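Local coordinates for protein putative thioesterase (Novosphingobium aromaticivorans, PDB 3CJY) that probably hydrolyses acyl-CoA thioesters, as a double hotdog protein of the acyl-CoA thioesterase family, and binds calcium, at residues Y17-G22 and L73-E78; R54-G59 and S103-G108; M183-L188 and G236-W241. All coordinates share one frame; numbering follows the deposited sequence.

From the N terminus, strand 16-20 follows the short strand 10-13 and pairs with strand 72-79; this pairing, contact 1, closes a loop of 50 residues that holds helix 37-52 and strand 56-63. Contact 2 starts inside that loop, at residues 54-59, and closes only at residues 103-108, so contacts 1 and 2 cross along the chain. Together they tie strand 16-20 to 72-79 and strand 56-63 to 98-107, with helix 37-52 touching both contacts. Contact 3 follows in series: residues 183-188 pack on 236-241 wholly within the C-terminal domain. Strand 56-63 also pairs antiparallel with strand 203-211, joining the N-terminal half to the C-terminal half.

Contact 1 of 3, residues Y17-G22 and L73-E78; sequences YAITVG and LDLTVE
Tyr17 O is held by two donors: the backbone N of Leu75 at 2.8 Å, and a water at 3.0 Å. The same water gives its other hydrogen to Asp74 OD1 at 2.7 Å and so links that carboxylate to the opposite strand. The Leu75 bond is nearly straight, though the N sits 31° out of the carbonyl plane of Tyr17. Tyr17 N returns a bond to Leu75 O, and a second reciprocal pair joins Ile19 and Leu73. Between these two hydrogen-bonded pairs lies the non-hydrogen-bonded pair Ala18 and Asp74, where Ala18 CB touches Asp74 OD1 at 3.5 Å.

Tyr17, Ile19, Leu73 and Leu75 share the other, buried face. Ile19 CG2 lies against Leu73 CB at 4.0 Å, while Val77 CG2 meets ring atom CE1 of Tyr17, also at 4.0 Å, obliquely to the ring. With CG anti to its carbonyl carbon (chi1 -56°), Tyr17 starts its ring on the side of its own backbone N; the hydroxyl hydrogen-bonds Thr51 and Glu50 of helix 37-52. Thr51 binds calcium, consistent with a second-shell place for Tyr17. The pairing is a regular antiparallel strand pair, here in the hotdog fold, with its apolar face against the helix.

Contact 2 of 3, residues R54-G59 and S103-G108; sequences RPVVQG and SGISLG
Gln58 and Ser106 turn their side chains to the same face of the sheet and meet through NE2 and OG, 2.8 Å apart. Gln58 CG stands between the backbone N and the carbonyl carbon (chi1 66°), and a further bend at chi2 brings CD back over Ser106. The hydroxyl lies close to the amide plane, accepting the N-H at an angle of 148°. NE2 also donates to Gln62 OE1 of the second subunit, so this amide sits at the dimer interface.

Val56, Ile105 and Leu107 share the opposite face, where Val56 and Ile105 touch helix 37-52. Val56 CG2 fits between two branches, touching Ile105 CG2 and Leu107 CD2 at 3.9 Å each; both neighbours run obliquely to it. Farther along, Arg54 lays its CG against Leu107 CB at 3.6 Å; in one of its two modelled conformers NE lies near Gly108 CA and NH1 bonds Gly83 O. Arg54 O, covered by Leu107 CD2, has no hydrogen-bonding partner in the model.

Val57 and Gln58 both point their N-H at Ser106 O, the first at 2.8 Å and the second only weakly at 3.3 Å: a classic beta bulge, at which strand 56-63 turns a corner. The bulge shifts the register by one, so that Val56 and Gln58, two residues apart, point to opposite faces. Separately, Val57 CG2 comes to 3.6 Å from Gly108 O. Beyond the bulge, Ser106 N bonds Gln58 O; before it, Gly108 N bonds Pro55 O.

Chemically, the contact divides in two. One face is apolar and lies against the helix, whereas the other, where Gln58 NE2 is gripped by both Ser106 OG and Gln62 OE1 of the second subunit, is polar and suited to the subunit interface.

Contact 3 of 3, residues M183-L188 and G236-W241; sequences MFADFL and GQVTLW
Leu188, Ala185 and Phe184 rest on the strand Gly236-Trp241 in the way a hotdog fold wraps its sheet round a helix. This is the C-terminal hotdog domain, and the contact is made where helix 178-185 ends and helix 188-196 begins. The side chains that meet are apolar, some of them resting on backbone.

Gly236 supplies the hollow. Leu188 turns its CB toward the strand and sets its two methyls down on bare backbone: CD1 lies 3.5 Å from Gly236 C, and CD2 lies 3.6 Å from Gln237 O. Gly236 carries no CB, and the leucine lies directly on its backbone.

Next along the strand, Val238 forms a bump that the helix receives. Its CG1 stands between the backbone N and the carbonyl carbon (chi1 59°), and from there it fits between Ala185 and Leu188, touching Ala185 CB and Leu188 CD1 at 4.0 Å each. The small alanine leaves the valine methyl close to the helix backbone as well, 3.7 Å from Ala185 O.

Leu240 fills the last step. Both its methyls face Phe184 CB, with CD2 at 4.0 Å from that atom; the phenyl ring itself leads away from the strand, toward Leu168 and Arg170 of strand 163-170. Met224, on neighbouring strand 220-230, touches both Leu188 and Val238 and extends the same apolar layer. At the Leu240 end of the contact, Leu240 CD1 comes to rest 3.9 Å from the backbone N of Ala185.

Contact 1 of 3, residues Y17-G22 and L73-E78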
loop_
_atom_site.group_PDB
_atom_site.type_symbol
_atom_site.label_atom_id
_atom_site.label_comp_id
_atom_site.label_asym_id
_atom_site.label_seq_id
_atom_site.Cartn_x
_atom_site.Cartn_y
_atom_site.Cartn_z
ATOM N N TYR A 17 5.695 -23.156 -7.815
ATOM C CA TYR A 17 4.289 -23.535 -8.005
ATOM C C TYR A 17 3.770 -23.151 -9.381
ATOM O O TYR A 17 4.297 -22.278 -10.028
ATOM C CB TYR A 17 3.414 -22.827 -6.983
ATOM C CG TYR A 17 3.786 -23.034 -5.542
ATOM C CD1 TYR A 17 4.889 -22.413 -5.007
ATOM C CD2 TYR A 17 2.975 -23.769 -4.699
ATOM C CE1 TYR A 17 5.208 -22.538 -3.675
ATOM C CE2 TYR A 17 3.298 -23.922 -3.338
ATOM C CZ TYR A 17 4.409 -23.296 -2.841
ATOM O OH TYR A 17 4.758 -23.431 -1.529
ATOM N N ALA A 18 2.710 -23.802 -9.822
ATOM C CA ALA A 18 2.085 -23.448 -11.109
ATOM C C ALA A 18 0.563 -23.661 -11.088
ATOM O O ALA A 18 0.033 -24.491 -10.348
ATOM C CB ALA A 18 2.729 -24.195 -12.269
ATOM N N ILE A 19 -0.135 -22.833 -11.854
ATOM C CA ILE A 19 -1.595 -22.923 -11.963
ATOM C C ILE A 19 -2.010 -22.466 -13.356
ATOM O O ILE A 19 -1.456 -21.521 -13.891
ATOM C CB ILE A 19 -2.318 -22.059 -10.895
ATOM C CG1 ILE A 19 -3.846 -22.268 -10.971
ATOM C CG2 ILE A 19 -1.945 -20.588 -11.091
ATOM C CD1 ILE A 19 -4.643 -21.818 -9.729
ATOM N N THR A 20 -2.944 -23.179 -13.970
ATOM C CA THR A 20 -3.470 -22.803 -15.282
ATOM C C THR A 20 -4.665 -21.894 -15.048
ATOM O O THR A 20 -5.532 -22.179 -14.218
ATOM C CB THR A 20 -3.890 -24.027 -16.109
ATOM O OG1 THR A 20 -2.764 -24.917 -16.239
ATOM C CG2 THR A 20 -4.397 -23.594 -17.506
ATOM N N VAL A 21 -4.660 -20.764 -15.722
ATOM C CA VAL A 21 -5.724 -19.759 -15.561
ATOM C C VAL A 21 -6.945 -20.142 -16.429
ATOM O O VAL A 21 -6.896 -20.108 -17.656
ATOM C CB VAL A 21 -5.224 -18.356 -15.938
ATOM C CG1 VAL A 21 -6.331 -17.302 -15.802
ATOM C CG2 VAL A 21 -3.965 -17.953 -15.095
ATOM N N GLY A 22 -8.021 -20.478 -15.737
ATOM C CA GLY A 22 -9.299 -20.826 -16.352
ATOM C C GLY A 22 -10.304 -19.688 -16.196
ATOM O O GLY A 22 -10.003 -18.688 -15.555
ATOM N N LEU A 73 0.607 -20.040 -15.174
ATOM C CA LEU A 73 1.273 -19.044 -14.343
ATOM C C LEU A 73 2.212 -19.809 -13.444
ATOM O O LEU A 73 1.795 -20.681 -12.705
ATOM C CB LEU A 73 0.268 -18.243 -13.496
ATOM C CG LEU A 73 0.820 -17.241 -12.459
ATOM C CD1 LEU A 73 1.651 -16.195 -13.216
ATOM C CD2 LEU A 73 -0.295 -16.620 -11.560
ATOM N N ASP A 74 3.490 -19.500 -13.558
ATOM C CA ASP A 74 4.507 -20.072 -12.676
ATOM C C ASP A 74 4.763 -19.078 -11.556
ATOM O O ASP A 74 4.931 -17.896 -11.816
ATOM C CB ASP A 74 5.797 -20.310 -13.447
ATOM C CG ASP A 74 5.653 -21.412 -14.485
ATOM O OD1 ASP A 74 5.241 -22.513 -14.084
ATOM O OD2 ASP A 74 5.967 -21.196 -15.672
ATOM N N LEU A 75 4.760 -19.548 -10.317
ATOM C CA LEU A 75 5.096 -18.697 -9.191
ATOM C C LEU A 75 6.323 -19.232 -8.498
ATOM O O LEU A 75 6.417 -20.421 -8.217
ATOM C CB LEU A 75 3.948 -18.577 -8.204
ATOM C CG LEU A 75 2.594 -18.092 -8.703
ATOM C CD1 LEU A 75 1.666 -19.282 -8.938
ATOM C CD2 LEU A 75 1.974 -17.195 -7.665
ATOM N N THR A 76 7.294 -18.341 -8.299
ATOM C CA THR A 76 8.544 -18.673 -7.640
ATOM C C THR A 76 8.698 -17.823 -6.383
ATOM O O THR A 76 8.587 -16.606 -6.418
ATOM C CB THR A 76 9.736 -18.494 -8.569
ATOM O OG1 THR A 76 9.510 -19.240 -9.769
ATOM C CG2 THR A 76 11.021 -19.017 -7.920
ATOM N N VAL A 77 8.952 -18.506 -5.284
ATOM C CA VAL A 77 9.100 -17.886 -3.965
ATOM C C VAL A 77 10.529 -17.855 -3.463
ATOM O O VAL A 77 11.222 -18.875 -3.478
ATOM C CB VAL A 77 8.314 -18.652 -2.907
ATOM C CG1 VAL A 77 8.342 -17.921 -1.563
ATOM C CG2 VAL A 77 6.877 -18.900 -3.349
ATOM N N GLU A 78 10.961 -16.666 -3.047
ATOM C CA GLU A 78 12.259 -16.467 -2.435
ATOM C C GLU A 78 12.049 -15.976 -1.014
ATOM O O GLU A 78 11.449 -14.935 -0.798
ATOM C CB GLU A 78 13.049 -15.407 -3.198
ATOM C CG GLU A 78 14.395 -15.076 -2.575
ATOM C CD GLU A 78 15.120 -13.939 -3.309
ATOM O OE1 GLU A 78 14.456 -13.101 -3.954
ATOM O OE2 GLU A 78 16.363 -13.862 -3.212
HETATM O O HOH W 1 6.553 -23.125 -11.752
#

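Contact 2 of 3, residues R54-G59 and S103-G108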
loop_
_atom_site.group_PDB
_atom_site.type_symbol
_atom_site.label_atom_id
_atom_site.label_comp_id
_atom_site.label_asym_id
_atom_site.label_seq_id
_atom_site.Cartn_x
_atom_site.Cartn_y
_atom_site.Cartn_z
ATOM N N ARG A 54 3.649 -19.805 7.681
ATOM C CA ARG A 54 3.008 -18.901 8.611
ATOM C C ARG A 54 2.129 -17.939 7.828
ATOM O O ARG A 54 2.229 -17.832 6.605
ATOM C CB ARG A 54 4.029 -18.186 9.473
ATOM C CG ARG A 54 4.966 -17.345 8.701
ATOM C CD ARG A 54 6.345 -17.454 9.300
ATOM N NE ARG A 54 6.431 -16.886 10.634
ATOM C CZ ARG A 54 7.541 -16.910 11.361
ATOM N NH1 ARG A 54 8.633 -17.495 10.875
ATOM N NH2 ARG A 54 7.565 -16.360 12.564
ATOM N N PRO A 55 1.250 -17.246 8.538
ATOM C CA PRO A 55 0.270 -16.401 7.874
ATOM C C PRO A 55 0.773 -15.039 7.414
ATOM O O PRO A 55 1.708 -14.486 7.980
ATOM C CB PRO A 55 -0.831 -16.223 8.936
ATOM C CG PRO A 55 -0.244 -16.642 10.202
ATOM C CD PRO A 55 1.095 -17.280 9.992
ATOM N N VAL A 56 0.154 -14.532 6.368
ATOM C CA VAL A 56 0.535 -13.256 5.814
ATOM C C VAL A 56 0.067 -12.120 6.677
ATOM O O VAL A 56 -1.020 -12.157 7.218
ATOM C CB VAL A 56 -0.082 -13.080 4.390
ATOM C CG1 VAL A 56 0.006 -11.632 3.906
ATOM C CG2 VAL A 56 0.594 -14.053 3.391
ATOM N N VAL A 57 0.936 -11.129 6.820
ATOM C CA VAL A 57 0.627 -9.858 7.486
ATOM C C VAL A 57 0.332 -8.817 6.427
ATOM O O VAL A 57 -0.626 -8.070 6.506
ATOM C CB VAL A 57 1.792 -9.400 8.414
ATOM C CG1 VAL A 57 1.676 -7.951 8.858
ATOM C CG2 VAL A 57 2.000 -10.373 9.549
ATOM N N GLN A 58 1.163 -8.756 5.390
ATOM C CA GLN A 58 0.911 -7.787 4.322
ATOM C C GLN A 58 1.625 -8.172 3.089
ATOM O O GLN A 58 2.617 -8.868 3.133
ATOM C CB GLN A 58 1.328 -6.349 4.734
ATOM C CG GLN A 58 2.801 -6.068 4.971
ATOM C CD GLN A 58 3.618 -5.840 3.738
ATOM O OE1 GLN A 58 3.121 -5.340 2.721
ATOM N NE2 GLN A 58 4.906 -6.195 3.820
ATOM N N GLY A 59 1.146 -7.693 1.963
ATOM C CA GLY A 59 1.867 -7.931 0.708
ATOM C C GLY A 59 1.616 -6.819 -0.302
ATOM O O GLY A 59 0.596 -6.136 -0.269
ATOM N N SER A 103 6.381 -9.402 -6.251
ATOM C CA SER A 103 5.793 -9.002 -4.976
ATOM C C SER A 103 6.711 -9.185 -3.795
ATOM O O SER A 103 7.653 -9.956 -3.823
ATOM C CB SER A 103 4.529 -9.806 -4.724
ATOM O OG SER A 103 4.879 -11.149 -4.621
ATOM N N GLY A 104 6.363 -8.454 -2.753
ATOM C CA GLY A 104 7.029 -8.513 -1.448
ATOM C C GLY A 104 5.965 -8.746 -0.399
ATOM O O GLY A 104 4.945 -8.072 -0.371
ATOM N N ILE A 105 6.189 -9.736 0.427
ATOM C CA ILE A 105 5.239 -10.209 1.423
ATOM C C ILE A 105 5.898 -10.441 2.788
ATOM O O ILE A 105 7.020 -10.970 2.876
ATOM C CB ILE A 105 4.632 -11.565 0.939
ATOM C CG1 ILE A 105 3.965 -11.397 -0.441
ATOM C CG2 ILE A 105 3.627 -12.132 1.968
ATOM C CD1 ILE A 105 3.512 -12.653 -1.079
ATOM N N SER A 106 5.220 -9.972 3.832
ATOM C CA SER A 106 5.644 -10.175 5.218
ATOM C C SER A 106 4.689 -11.176 5.834
ATOM O O SER A 106 3.489 -11.109 5.611
ATOM C CB SER A 106 5.554 -8.895 6.058
ATOM O OG SER A 106 6.335 -7.891 5.485
ATOM N N LEU A 107 5.269 -12.084 6.613
ATOM C CA LEU A 107 4.535 -13.174 7.257
ATOM C C LEU A 107 4.913 -13.270 8.714
ATOM O O LEU A 107 6.027 -12.974 9.085
ATOM C CB LEU A 107 4.793 -14.505 6.547
ATOM C CG LEU A 107 4.564 -14.470 5.033
ATOM C CD1 LEU A 107 5.909 -14.265 4.304
ATOM C CD2 LEU A 107 3.885 -15.743 4.542
ATOM N N GLY A 108 3.948 -13.649 9.526
ATOM C CA GLY A 108 4.203 -13.813 10.946
ATOM C C GLY A 108 2.939 -13.849 11.749
ATOM O O GLY A 108 1.848 -13.484 11.287
#

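Contact 3 of 3, residues M183-L188 and G236-W241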
loop_
_atom_site.group_PDB
_atom_site.type_symbol
_atom_site.label_atom_id
_atom_site.label_comp_id
_atom_site.label_asym_id
_atom_site.label_seq_id
_atom_site.Cartn_x
_atom_site.Cartn_y
_atom_site.Cartn_z
HETATM N N MSE A 183 -8.802 -11.003 -3.136
HETATM C CA MSE A 183 -9.649 -10.915 -4.323
HETATM C C MSE A 183 -10.636 -9.737 -4.165
HETATM O O MSE A 183 -10.830 -8.943 -5.077
HETATM C CB MSE A 183 -10.306 -12.270 -4.598
HETATM C CG MSE A 183 -9.307 -13.148 -5.343
HETATM SE SE MSE A 183 -9.907 -14.972 -5.738
HETATM C CE MSE A 183 -9.676 -15.580 -4.141
ATOM N N PHE A 184 -11.271 -9.631 -2.995
ATOM C CA PHE A 184 -12.243 -8.575 -2.767
ATOM C C PHE A 184 -11.630 -7.172 -2.741
ATOM O O PHE A 184 -12.278 -6.168 -3.091
ATOM C CB PHE A 184 -13.033 -8.832 -1.477
ATOM C CG PHE A 184 -13.986 -10.007 -1.557
ATOM C CD1 PHE A 184 -14.446 -10.479 -2.787
ATOM C CD2 PHE A 184 -14.550 -10.528 -0.401
ATOM C CE1 PHE A 184 -15.445 -11.485 -2.839
ATOM C CE2 PHE A 184 -15.506 -11.565 -0.455
ATOM C CZ PHE A 184 -15.917 -12.045 -1.690
ATOM N N ALA A 185 -10.368 -7.096 -2.300
ATOM C CA ALA A 185 -9.610 -5.848 -2.282
ATOM C C ALA A 185 -9.452 -5.292 -3.708
ATOM O O ALA A 185 -9.383 -4.098 -3.915
ATOM C CB ALA A 185 -8.175 -6.038 -1.637
ATOM N N ASP A 186 -9.388 -6.194 -4.693
ATOM C CA ASP A 186 -9.215 -5.779 -6.097
ATOM C C ASP A 186 -10.521 -5.455 -6.830
ATOM O O ASP A 186 -10.592 -5.499 -8.066
ATOM C CB ASP A 186 -8.378 -6.781 -6.852
ATOM C CG ASP A 186 -7.812 -6.217 -8.176
ATOM O OD1 ASP A 186 -7.376 -5.058 -8.203
ATOM O OD2 ASP A 186 -7.818 -6.948 -9.191
ATOM N N PHE A 187 -11.531 -5.061 -6.066
ATOM C CA PHE A 187 -12.745 -4.499 -6.625
ATOM C C PHE A 187 -12.637 -2.953 -6.800
ATOM O O PHE A 187 -13.541 -2.292 -7.286
ATOM C CB PHE A 187 -13.957 -4.862 -5.773
ATOM C CG PHE A 187 -14.585 -6.181 -6.128
ATOM C CD1 PHE A 187 -13.860 -7.362 -6.033
ATOM C CD2 PHE A 187 -15.926 -6.231 -6.521
ATOM C CE1 PHE A 187 -14.410 -8.567 -6.362
ATOM C CE2 PHE A 187 -16.512 -7.454 -6.832
ATOM C CZ PHE A 187 -15.746 -8.623 -6.738
ATOM N N LEU A 188 -11.470 -2.400 -6.493
ATOM C CA LEU A 188 -11.285 -0.944 -6.621
ATOM C C LEU A 188 -11.472 -0.447 -8.049
ATOM O O LEU A 188 -11.881 0.677 -8.222
ATOM C CB LEU A 188 -9.960 -0.446 -6.023
ATOM C CG LEU A 188 -10.014 -0.184 -4.533
ATOM C CD1 LEU A 188 -8.636 -0.057 -3.926
ATOM C CD2 LEU A 188 -10.874 1.067 -4.247
ATOM N N GLY A 236 -6.766 4.348 -5.198
ATOM C CA GLY A 236 -7.880 3.904 -4.377
ATOM C C GLY A 236 -7.410 3.143 -3.160
ATOM O O GLY A 236 -6.347 2.538 -3.129
ATOM N N GLN A 237 -8.285 3.185 -2.160
ATOM C CA GLN A 237 -8.131 2.479 -0.909
ATOM C C GLN A 237 -9.430 1.745 -0.589
ATOM O O GLN A 237 -10.550 2.208 -0.898
ATOM C CB GLN A 237 -7.822 3.456 0.207
ATOM C CG GLN A 237 -6.418 4.091 0.085
ATOM C CD GLN A 237 -6.360 5.230 -0.875
ATOM O OE1 GLN A 237 -7.235 6.066 -0.856
ATOM N NE2 GLN A 237 -5.310 5.285 -1.703
ATOM N N VAL A 238 -9.237 0.633 0.085
ATOM C CA VAL A 238 -10.356 -0.277 0.477
ATOM C C VAL A 238 -10.159 -0.862 1.863
ATOM O O VAL A 238 -9.025 -1.132 2.287
ATOM C CB VAL A 238 -10.548 -1.439 -0.539
ATOM C CG1 VAL A 238 -9.268 -2.299 -0.680
ATOM C CG2 VAL A 238 -11.757 -2.293 -0.208
ATOM N N THR A 239 -11.268 -0.962 2.588
ATOM C CA THR A 239 -11.321 -1.661 3.878
ATOM C C THR A 239 -12.343 -2.772 3.675
ATOM O O THR A 239 -13.413 -2.558 3.076
ATOM C CB THR A 239 -11.738 -0.752 5.041
ATOM O OG1 THR A 239 -10.832 0.346 5.173
ATOM C CG2 THR A 239 -11.794 -1.509 6.371
ATOM N N LEU A 240 -11.940 -3.952 4.117
ATOM C CA LEU A 240 -12.744 -5.161 4.090
ATOM C C LEU A 240 -13.177 -5.509 5.509
ATOM O O LEU A 240 -12.351 -5.770 6.410
ATOM C CB LEU A 240 -11.971 -6.309 3.458
ATOM C CG LEU A 240 -11.474 -6.068 2.023
ATOM C CD1 LEU A 240 -10.649 -7.290 1.548
ATOM C CD2 LEU A 240 -12.652 -5.823 1.075
ATOM N N TRP A 241 -14.494 -5.468 5.708
ATOM C CA TRP A 241 -15.095 -5.815 6.967
ATOM C C TRP A 241 -15.918 -7.083 6.877
ATOM O O TRP A 241 -16.452 -7.439 5.800
ATOM C CB TRP A 241 -16.051 -4.704 7.440
ATOM C CG TRP A 241 -15.604 -3.296 7.272
ATOM C CD1 TRP A 241 -15.719 -2.527 6.136
ATOM C CD2 TRP A 241 -15.080 -2.423 8.299
ATOM N NE1 TRP A 241 -15.251 -1.262 6.381
ATOM C CE2 TRP A 241 -14.850 -1.174 7.699
ATOM C CE3 TRP A 241 -14.718 -2.604 9.655
ATOM C CZ2 TRP A 241 -14.317 -0.094 8.403
ATOM C CZ3 TRP A 241 -14.195 -1.500 10.352
ATOM C CH2 TRP A 241 -13.981 -0.286 9.717
#